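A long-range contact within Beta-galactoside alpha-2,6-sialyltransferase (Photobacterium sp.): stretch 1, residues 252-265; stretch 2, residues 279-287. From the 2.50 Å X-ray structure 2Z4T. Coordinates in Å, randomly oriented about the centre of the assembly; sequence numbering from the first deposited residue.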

ATOM      1  N   ASN A 252      21.118 -21.534   0.757  1.00 42.05           N
ATOM      2  CA  ASN A 252      20.860 -20.515  -0.269  1.00 41.97           C
ATOM      3  C   ASN A 252      20.451 -19.190   0.335  1.00 41.78           C
ATOM      4  O   ASN A 252      20.896 -18.129  -0.093  1.00 41.43           O
ATOM      5  CB  ASN A 252      19.761 -20.955  -1.245  1.00 42.25           C
ATOM      6  CG  ASN A 252      20.279 -21.866  -2.361  1.00 42.27           C
ATOM      7  OD1 ASN A 252      20.690 -23.005  -2.126  1.00 43.42           O
ATOM      8  ND2 ASN A 252      20.239 -21.367  -3.583  1.00 40.45           N
ATOM      9  N   LEU A 253      19.589 -19.265   1.336  1.00 41.79           N
ATOM     10  CA  LEU A 253      19.125 -18.074   2.026  1.00 41.42           C
ATOM     11  C   LEU A 253      20.262 -17.354   2.757  1.00 41.74           C
ATOM     12  O   LEU A 253      20.329 -16.121   2.722  1.00 41.64           O
ATOM     13  CB  LEU A 253      17.973 -18.408   2.972  1.00 40.74           C
ATOM     14  CG  LEU A 253      16.691 -18.875   2.282  1.00 39.46           C
ATOM     15  CD1 LEU A 253      15.818 -19.645   3.247  1.00 36.68           C
ATOM     16  CD2 LEU A 253      15.940 -17.686   1.705  1.00 37.43           C
ATOM     17  N   LYS A 254      21.146 -18.115   3.400  1.00 41.93           N
ATOM     18  CA  LYS A 254      22.283 -17.521   4.109  1.00 43.03           C
ATOM     19  C   LYS A 254      23.276 -16.866   3.144  1.00 42.77           C
ATOM     20  O   LYS A 254      23.846 -15.817   3.432  1.00 43.07           O
ATOM     21  CB  LYS A 254      22.997 -18.560   4.982  1.00 43.51           C
ATOM     22  CG  LYS A 254      22.274 -18.901   6.279  1.00 45.66           C
ATOM     23  CD  LYS A 254      22.827 -20.206   6.841  1.00 50.36           C
ATOM     24  CE  LYS A 254      22.556 -20.381   8.344  1.00 52.49           C
ATOM     25  NZ  LYS A 254      23.157 -21.677   8.819  1.00 53.08           N
ATOM     26  N   ILE A 255      23.486 -17.499   1.999  1.00 42.89           N
ATOM     27  CA  ILE A 255      24.272 -16.897   0.938  1.00 42.75           C
ATOM     28  C   ILE A 255      23.556 -15.630   0.481  1.00 43.08           C
ATOM     29  O   ILE A 255      24.204 -14.622   0.213  1.00 43.50           O
ATOM     30  CB  ILE A 255      24.507 -17.883  -0.223  1.00 42.61           C
ATOM     31  CG1 ILE A 255      25.504 -18.954   0.230  1.00 41.70           C
ATOM     32  CG2 ILE A 255      24.993 -17.150  -1.478  1.00 41.83           C
ATOM     33  CD1 ILE A 255      25.491 -20.251  -0.614  1.00 41.02           C
ATOM     34  N   GLY A 256      22.222 -15.681   0.437  1.00 42.76           N
ATOM     35  CA  GLY A 256      21.414 -14.507   0.176  1.00 43.13           C
ATOM     36  C   GLY A 256      21.688 -13.321   1.102  1.00 43.76           C
ATOM     37  O   GLY A 256      21.813 -12.188   0.629  1.00 44.01           O
ATOM     38  N   LYS A 257      21.792 -13.568   2.411  1.00 43.78           N
ATOM     39  CA  LYS A 257      22.092 -12.508   3.363  1.00 44.22           C
ATOM     40  C   LYS A 257      23.440 -11.825   3.106  1.00 44.41           C
ATOM     41  O   LYS A 257      23.516 -10.597   3.080  1.00 44.29           O
ATOM     42  CB  LYS A 257      22.009 -13.001   4.808  1.00 44.21           C
ATOM     43  CG  LYS A 257      22.852 -12.183   5.774  1.00 45.91           C
ATOM     44  CD  LYS A 257      22.258 -12.163   7.146  1.00 50.52           C
ATOM     45  CE  LYS A 257      23.317 -12.075   8.235  1.00 52.57           C
ATOM     46  NZ  LYS A 257      24.227 -10.904   8.094  1.00 54.70           N
ATOM     47  N   ASP A 258      24.494 -12.620   2.934  1.00 44.54           N
ATOM     48  CA  ASP A 258      25.844 -12.068   2.753  1.00 44.77           C
ATOM     49  C   ASP A 258      25.898 -11.260   1.466  1.00 44.65           C
ATOM     50  O   ASP A 258      26.518 -10.191   1.408  1.00 44.19           O
ATOM     51  CB  ASP A 258      26.903 -13.181   2.718  1.00 44.39           C
ATOM     52  CG  ASP A 258      26.957 -13.976   4.015  1.00 45.20           C
ATOM     53  OD1 ASP A 258      26.818 -13.379   5.105  1.00 47.07           O
ATOM     54  OD2 ASP A 258      27.145 -15.204   3.945  1.00 45.69           O
ATOM     55  N   TYR A 259      25.217 -11.779   0.447  1.00 44.50           N
ATOM     56  CA  TYR A 259      25.180 -11.143  -0.854  1.00 44.39           C
ATOM     57  C   TYR A 259      24.523  -9.776  -0.725  1.00 44.24           C
ATOM     58  O   TYR A 259      25.116  -8.758  -1.129  1.00 44.18           O
ATOM     59  CB  TYR A 259      24.441 -12.010  -1.877  1.00 43.90           C
ATOM     60  CG  TYR A 259      24.183 -11.274  -3.160  1.00 43.83           C
ATOM     61  CD1 TYR A 259      25.195 -11.095  -4.110  1.00 43.13           C
ATOM     62  CD2 TYR A 259      22.927 -10.721  -3.417  1.00 42.19           C
ATOM     63  CE1 TYR A 259      24.938 -10.386  -5.295  1.00 43.38           C
ATOM     64  CE2 TYR A 259      22.670 -10.029  -4.579  1.00 41.27           C
ATOM     65  CZ  TYR A 259      23.665  -9.862  -5.513  1.00 42.75           C
ATOM     66  OH  TYR A 259      23.370  -9.165  -6.659  1.00 43.65           O
ATOM     67  N   LEU A 260      23.325  -9.772  -0.138  1.00 43.69           N
ATOM     68  CA  LEU A 260      22.558  -8.546   0.072  1.00 44.02           C
ATOM     69  C   LEU A 260      23.348  -7.569   0.937  1.00 44.60           C
ATOM     70  O   LEU A 260      23.462  -6.385   0.598  1.00 45.10           O
ATOM     71  CB  LEU A 260      21.167  -8.843   0.681  1.00 43.35           C
ATOM     72  CG  LEU A 260      20.181  -7.682   0.840  1.00 43.23           C
ATOM     73  CD1 LEU A 260      19.904  -7.023  -0.495  1.00 43.06           C
ATOM     74  CD2 LEU A 260      18.864  -8.115   1.460  1.00 43.45           C
ATOM     75  N   GLU A 261      23.911  -8.071   2.035  1.00 44.99           N
ATOM     76  CA  GLU A 261      24.771  -7.267   2.896  1.00 45.86           C
ATOM     77  C   GLU A 261      25.936  -6.606   2.150  1.00 45.60           C
ATOM     78  O   GLU A 261      26.189  -5.419   2.338  1.00 45.80           O
ATOM     79  CB  GLU A 261      25.305  -8.085   4.074  1.00 46.09           C
ATOM     80  CG  GLU A 261      25.841  -7.192   5.193  1.00 48.58           C
ATOM     81  CD  GLU A 261      26.115  -7.938   6.475  1.00 52.47           C
ATOM     82  OE1 GLU A 261      26.303  -9.181   6.418  1.00 54.52           O
ATOM     83  OE2 GLU A 261      26.138  -7.273   7.536  1.00 53.36           O
ATOM     84  N   ASP A 262      26.623  -7.380   1.311  1.00 45.44           N
ATOM     85  CA  ASP A 262      27.762  -6.889   0.540  1.00 45.44           C
ATOM     86  C   ASP A 262      27.386  -5.874  -0.525  1.00 45.41           C
ATOM     87  O   ASP A 262      28.166  -4.953  -0.812  1.00 45.43           O
ATOM     88  CB  ASP A 262      28.524  -8.052  -0.107  1.00 45.35           C
ATOM     89  CG  ASP A 262      29.287  -8.883   0.904  1.00 45.23           C
ATOM     90  OD1 ASP A 262      29.504  -8.410   2.048  1.00 45.55           O
ATOM     91  OD2 ASP A 262      29.653 -10.022   0.556  1.00 44.70           O
ATOM     92  N   VAL A 263      26.213  -6.060  -1.126  1.00 45.08           N
ATOM     93  CA  VAL A 263      25.710  -5.136  -2.132  1.00 45.12           C
ATOM     94  C   VAL A 263      25.422  -3.771  -1.476  1.00 45.24           C
ATOM     95  O   VAL A 263      25.897  -2.738  -1.948  1.00 44.92           O
ATOM     96  CB  VAL A 263      24.466  -5.720  -2.863  1.00 45.25           C
ATOM     97  CG1 VAL A 263      23.709  -4.643  -3.606  1.00 45.72           C
ATOM     98  CG2 VAL A 263      24.868  -6.837  -3.818  1.00 43.91           C
ATOM     99  N   ILE A 264      24.680  -3.788  -0.371  1.00 45.61           N
ATOM    100  CA  ILE A 264      24.393  -2.570   0.400  1.00 46.38           C
ATOM    101  C   ILE A 264      25.672  -1.879   0.943  1.00 47.15           C
ATOM    102  O   ILE A 264      25.790  -0.653   0.888  1.00 47.38           O
ATOM    103  CB  ILE A 264      23.363  -2.844   1.521  1.00 45.99           C
ATOM    104  CG1 ILE A 264      21.989  -3.166   0.907  1.00 46.44           C
ATOM    105  CG2 ILE A 264      23.259  -1.645   2.464  1.00 45.79           C
ATOM    106  CD1 ILE A 264      20.973  -3.831   1.849  1.00 46.29           C
ATOM    107  N   ASN A 265      26.625  -2.666   1.445  1.00 47.85           N
ATOM    108  CA  ASN A 265      27.942  -2.143   1.849  1.00 48.93           C
ATOM    109  C   ASN A 265      28.806  -1.628   0.698  1.00 49.16           C
ATOM    110  O   ASN A 265      29.793  -0.945   0.923  1.00 49.27           O
ATOM    111  CB  ASN A 265      28.742  -3.206   2.614  1.00 49.20           C
ATOM    112  CG  ASN A 265      28.326  -3.316   4.060  1.00 49.59           C
ATOM    113  OD1 ASN A 265      27.910  -2.335   4.670  1.00 51.08           O
ATOM    114  ND2 ASN A 265      28.437  -4.515   4.619  1.00 49.85           N
ATOM    115  N   VAL A 279      15.302 -11.648  -1.821  1.00 40.03           N
ATOM    116  CA  VAL A 279      14.170 -10.896  -1.295  1.00 40.19           C
ATOM    117  C   VAL A 279      13.715 -11.298   0.111  1.00 40.10           C
ATOM    118  O   VAL A 279      13.041 -10.502   0.793  1.00 40.23           O
ATOM    119  CB  VAL A 279      12.978 -10.774  -2.291  1.00 40.21           C
ATOM    120  CG1 VAL A 279      13.471 -10.159  -3.592  1.00 41.36           C
ATOM    121  CG2 VAL A 279      12.299 -12.081  -2.537  1.00 39.68           C
ATOM    122  N   TYR A 280      14.102 -12.499   0.544  1.00 39.18           N
ATOM    123  CA  TYR A 280      13.728 -12.996   1.863  1.00 39.09           C
ATOM    124  C   TYR A 280      14.846 -12.911   2.902  1.00 39.44           C
ATOM    125  O   TYR A 280      14.960 -13.765   3.766  1.00 39.33           O
ATOM    126  CB  TYR A 280      13.102 -14.398   1.773  1.00 38.69           C
ATOM    127  CG  TYR A 280      11.830 -14.375   0.943  1.00 38.18           C
ATOM    128  CD1 TYR A 280      10.706 -13.694   1.397  1.00 37.69           C
ATOM    129  CD2 TYR A 280      11.774 -14.991  -0.324  1.00 37.87           C
ATOM    130  CE1 TYR A 280       9.529 -13.636   0.639  1.00 37.50           C
ATOM    131  CE2 TYR A 280      10.620 -14.950  -1.087  1.00 37.38           C
ATOM    132  CZ  TYR A 280       9.494 -14.260  -0.597  1.00 38.77           C
ATOM    133  OH  TYR A 280       8.343 -14.177  -1.342  1.00 38.10           O
ATOM    134  N   ASN A 281      15.654 -11.855   2.821  1.00 39.75           N
ATOM    135  CA  ASN A 281      16.696 -11.603   3.814  1.00 39.80           C
ATOM    136  C   ASN A 281      16.606 -10.244   4.493  1.00 39.98           C
ATOM    137  O   ASN A 281      17.430  -9.952   5.374  1.00 40.13           O
ATOM    138  CB  ASN A 281      18.091 -11.790   3.216  1.00 40.00           C
ATOM    139  CG  ASN A 281      18.555 -13.213   3.283  1.00 40.69           C
ATOM    140  OD1 ASN A 281      18.571 -13.923   2.282  1.00 43.68           O
ATOM    141  ND2 ASN A 281      18.920 -13.651   4.469  1.00 41.03           N
ATOM    142  N   TRP A 282      15.612  -9.423   4.124  1.00 40.02           N
ATOM    143  CA  TRP A 282      15.474  -8.096   4.753  1.00 40.72           C
ATOM    144  C   TRP A 282      15.512  -8.173   6.281  1.00 40.87           C
ATOM    145  O   TRP A 282      16.196  -7.382   6.931  1.00 40.97           O
ATOM    146  CB  TRP A 282      14.235  -7.319   4.256  1.00 40.84           C
ATOM    147  CG  TRP A 282      14.303  -6.980   2.781  1.00 41.15           C
ATOM    148  CD1 TRP A 282      13.444  -7.397   1.796  1.00 40.32           C
ATOM    149  CD2 TRP A 282      15.307  -6.189   2.124  1.00 40.27           C
ATOM    150  NE1 TRP A 282      13.849  -6.912   0.578  1.00 39.62           N
ATOM    151  CE2 TRP A 282      14.984  -6.162   0.752  1.00 40.53           C
ATOM    152  CE3 TRP A 282      16.429  -5.483   2.566  1.00 39.77           C
ATOM    153  CZ2 TRP A 282      15.757  -5.462  -0.186  1.00 41.61           C
ATOM    154  CZ3 TRP A 282      17.202  -4.799   1.631  1.00 40.94           C
ATOM    155  CH2 TRP A 282      16.861  -4.789   0.275  1.00 40.78           C
ATOM    156  N   GLN A 283      14.812  -9.161   6.826  1.00 40.91           N
ATOM    157  CA  GLN A 283      14.673  -9.342   8.272  1.00 41.56           C
ATOM    158  C   GLN A 283      15.969  -9.740   8.967  1.00 41.90           C
ATOM    159  O   GLN A 283      16.090  -9.594  10.189  1.00 42.52           O
ATOM    160  CB  GLN A 283      13.585 -10.393   8.577  1.00 41.58           C
ATOM    161  CG  GLN A 283      14.028 -11.862   8.441  1.00 40.63           C
ATOM    162  CD  GLN A 283      14.177 -12.335   7.001  1.00 40.75           C
ATOM    163  OE1 GLN A 283      14.131 -11.544   6.056  1.00 39.66           O
ATOM    164  NE2 GLN A 283      14.357 -13.641   6.830  1.00 41.31           N
ATOM    165  N   LYS A 284      16.927 -10.260   8.203  1.00 41.73           N
ATOM    166  CA  LYS A 284      18.227 -10.620   8.767  1.00 41.50           C
ATOM    167  C   LYS A 284      19.144  -9.412   8.915  1.00 41.62           C
ATOM    168  O   LYS A 284      20.155  -9.497   9.597  1.00 41.66           O
ATOM    169  CB  LYS A 284      18.919 -11.671   7.900  1.00 41.36           C
ATOM    170  CG  LYS A 284      18.211 -13.008   7.837  1.00 41.90           C
ATOM    171  CD  LYS A 284      18.208 -13.709   9.181  1.00 40.92           C
ATOM    172  CE  LYS A 284      17.016 -14.618   9.289  1.00 43.36           C
ATOM    173  NZ  LYS A 284      17.204 -15.660  10.320  1.00 44.12           N
ATOM    174  N   LEU A 285      18.794  -8.293   8.273  1.00 42.08           N
ATOM    175  CA  LEU A 285      19.669  -7.115   8.244  1.00 41.83           C
ATOM    176  C   LEU A 285      19.028  -5.882   8.833  1.00 42.17           C
ATOM    177  O   LEU A 285      19.725  -4.905   9.113  1.00 42.81           O
ATOM    178  CB  LEU A 285      20.134  -6.806   6.818  1.00 41.82           C
ATOM    179  CG  LEU A 285      21.000  -7.843   6.083  1.00 41.54           C
ATOM    180  CD1 LEU A 285      21.010  -7.577   4.596  1.00 41.49           C
ATOM    181  CD2 LEU A 285      22.395  -7.778   6.593  1.00 41.07           C
ATOM    182  N   TYR A 286      17.710  -5.909   9.014  1.00 41.86           N
ATOM    183  CA  TYR A 286      16.975  -4.734   9.439  1.00 41.87           C
ATOM    184  C   TYR A 286      15.757  -5.202  10.194  1.00 41.93           C
ATOM    185  O   TYR A 286      15.345  -6.343  10.024  1.00 42.93           O
ATOM    186  CB  TYR A 286      16.517  -3.910   8.228  1.00 42.06           C
ATOM    187  CG  TYR A 286      17.631  -3.323   7.410  1.00 41.75           C
ATOM    188  CD1 TYR A 286      18.065  -3.949   6.238  1.00 42.64           C
ATOM    189  CD2 TYR A 286      18.255  -2.143   7.794  1.00 42.37           C
ATOM    190  CE1 TYR A 286      19.113  -3.427   5.481  1.00 41.83           C
ATOM    191  CE2 TYR A 286      19.305  -1.600   7.039  1.00 42.66           C
ATOM    192  CZ  TYR A 286      19.724  -2.253   5.879  1.00 42.66           C
ATOM    193  OH  TYR A 286      20.750  -1.725   5.120  1.00 42.87           O
ATOM    194  N   PRO A 287      15.179  -4.341  11.045  1.00 41.67           N
ATOM    195  CA  PRO A 287      13.839  -4.692  11.516  1.00 41.79           C
ATOM    196  C   PRO A 287      12.923  -4.645  10.312  1.00 41.97           C
ATOM    197  O   PRO A 287      12.936  -3.650   9.575  1.00 43.08           O
ATOM    198  CB  PRO A 287      13.490  -3.558  12.499  1.00 41.99           C
ATOM    199  CG  PRO A 287      14.865  -2.955  12.900  1.00 41.61           C
ATOM    200  CD  PRO A 287      15.660  -3.068  11.619  1.00 41.29           C
TER

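The side chain of Asn281 is pressed end-on against the backbone of a helix at Gly256, where the absence of a side chain leaves room for it. A CB on Gly256 would point toward the second stretch and lie 2.6 Å from the modelled Asn281 OD1, a clash, so the close approach depends on glycine at this position. The end of the amide lies beside Leu253 O and Lys257 N, but its two ends are probably exchanged in the model, which leaves its hydrogen bonding open. The amide is buried against the helix backbone.

Stretch 1 is helical, its backbone held by regular i to i+4 bonds such as Leu260 N to Gly256 O (3.0 Å). Stretch 2 leaves a preceding helix at Tyr280, passes through Asn281 and makes a short, weakly bonded helical turn at about 282-285. Lys284 N to Asn281 O (2.9 Å) and Leu285 N to Trp282 O (3.1 Å) tighten this segment, and Gln283 NE2 reaches back to Tyr280 O (3.1 Å), tying a side chain to the backbone just before the turn. Across the contact the CA atoms of Lys257 and Asn281 are 5.5 Å apart, whereas those of Glu261 and Leu285 are 7.4 Å apart; the backbones are closer at the first pair, near Gly256, than at the second. Together the stretches bury 546 Å², and much of the contact beyond Asn281 is apolar packing.

Leu260 is central to that packing. Its CB points toward stretch 2, and its CD2 sits over one face of the Trp282 six-membered ring, 3.8 Å from the centroid and 17° off the normal, a CH-pi contact in which a methyl meets the pi cloud. The same CD2 also lies 3.8 Å from Leu285 CD1 and 4.1 Å from Asn281 CB, so one methyl fills the space among three residues. Although the CB of Trp282 points away, its ring swings back toward the helix, while its NE1 is hydrogen-bonded elsewhere in the structure.

One turn further along, Ile264 meets the edges of two aromatic rings. Its CD1 is 3.9 Å from Trp282 CZ3 and 4.1 Å from Tyr286 CE1, and its CG2 lies 3.7 Å from Tyr286 OH. At the other end, Leu253 CD2 makes a looser contact with Tyr280 CB (4.3 Å).

Lys257 and Glu261, one turn apart on the helix, form a salt bridge, Lys257 NZ to Glu261 OE1 at 3.2 Å, whose hydrogen bond is weak. Both partners also touch stretch 2: Lys257 CD packs on Lys284 CB (3.5 Å), while the charged ends lie against a methyl, Leu285 CD2 being 3.9 Å from Lys257 NZ and 3.7 Å from Glu261 CD. The charges are thus paired within the helix, while the aliphatic part of Lys257 helps cover stretch 2.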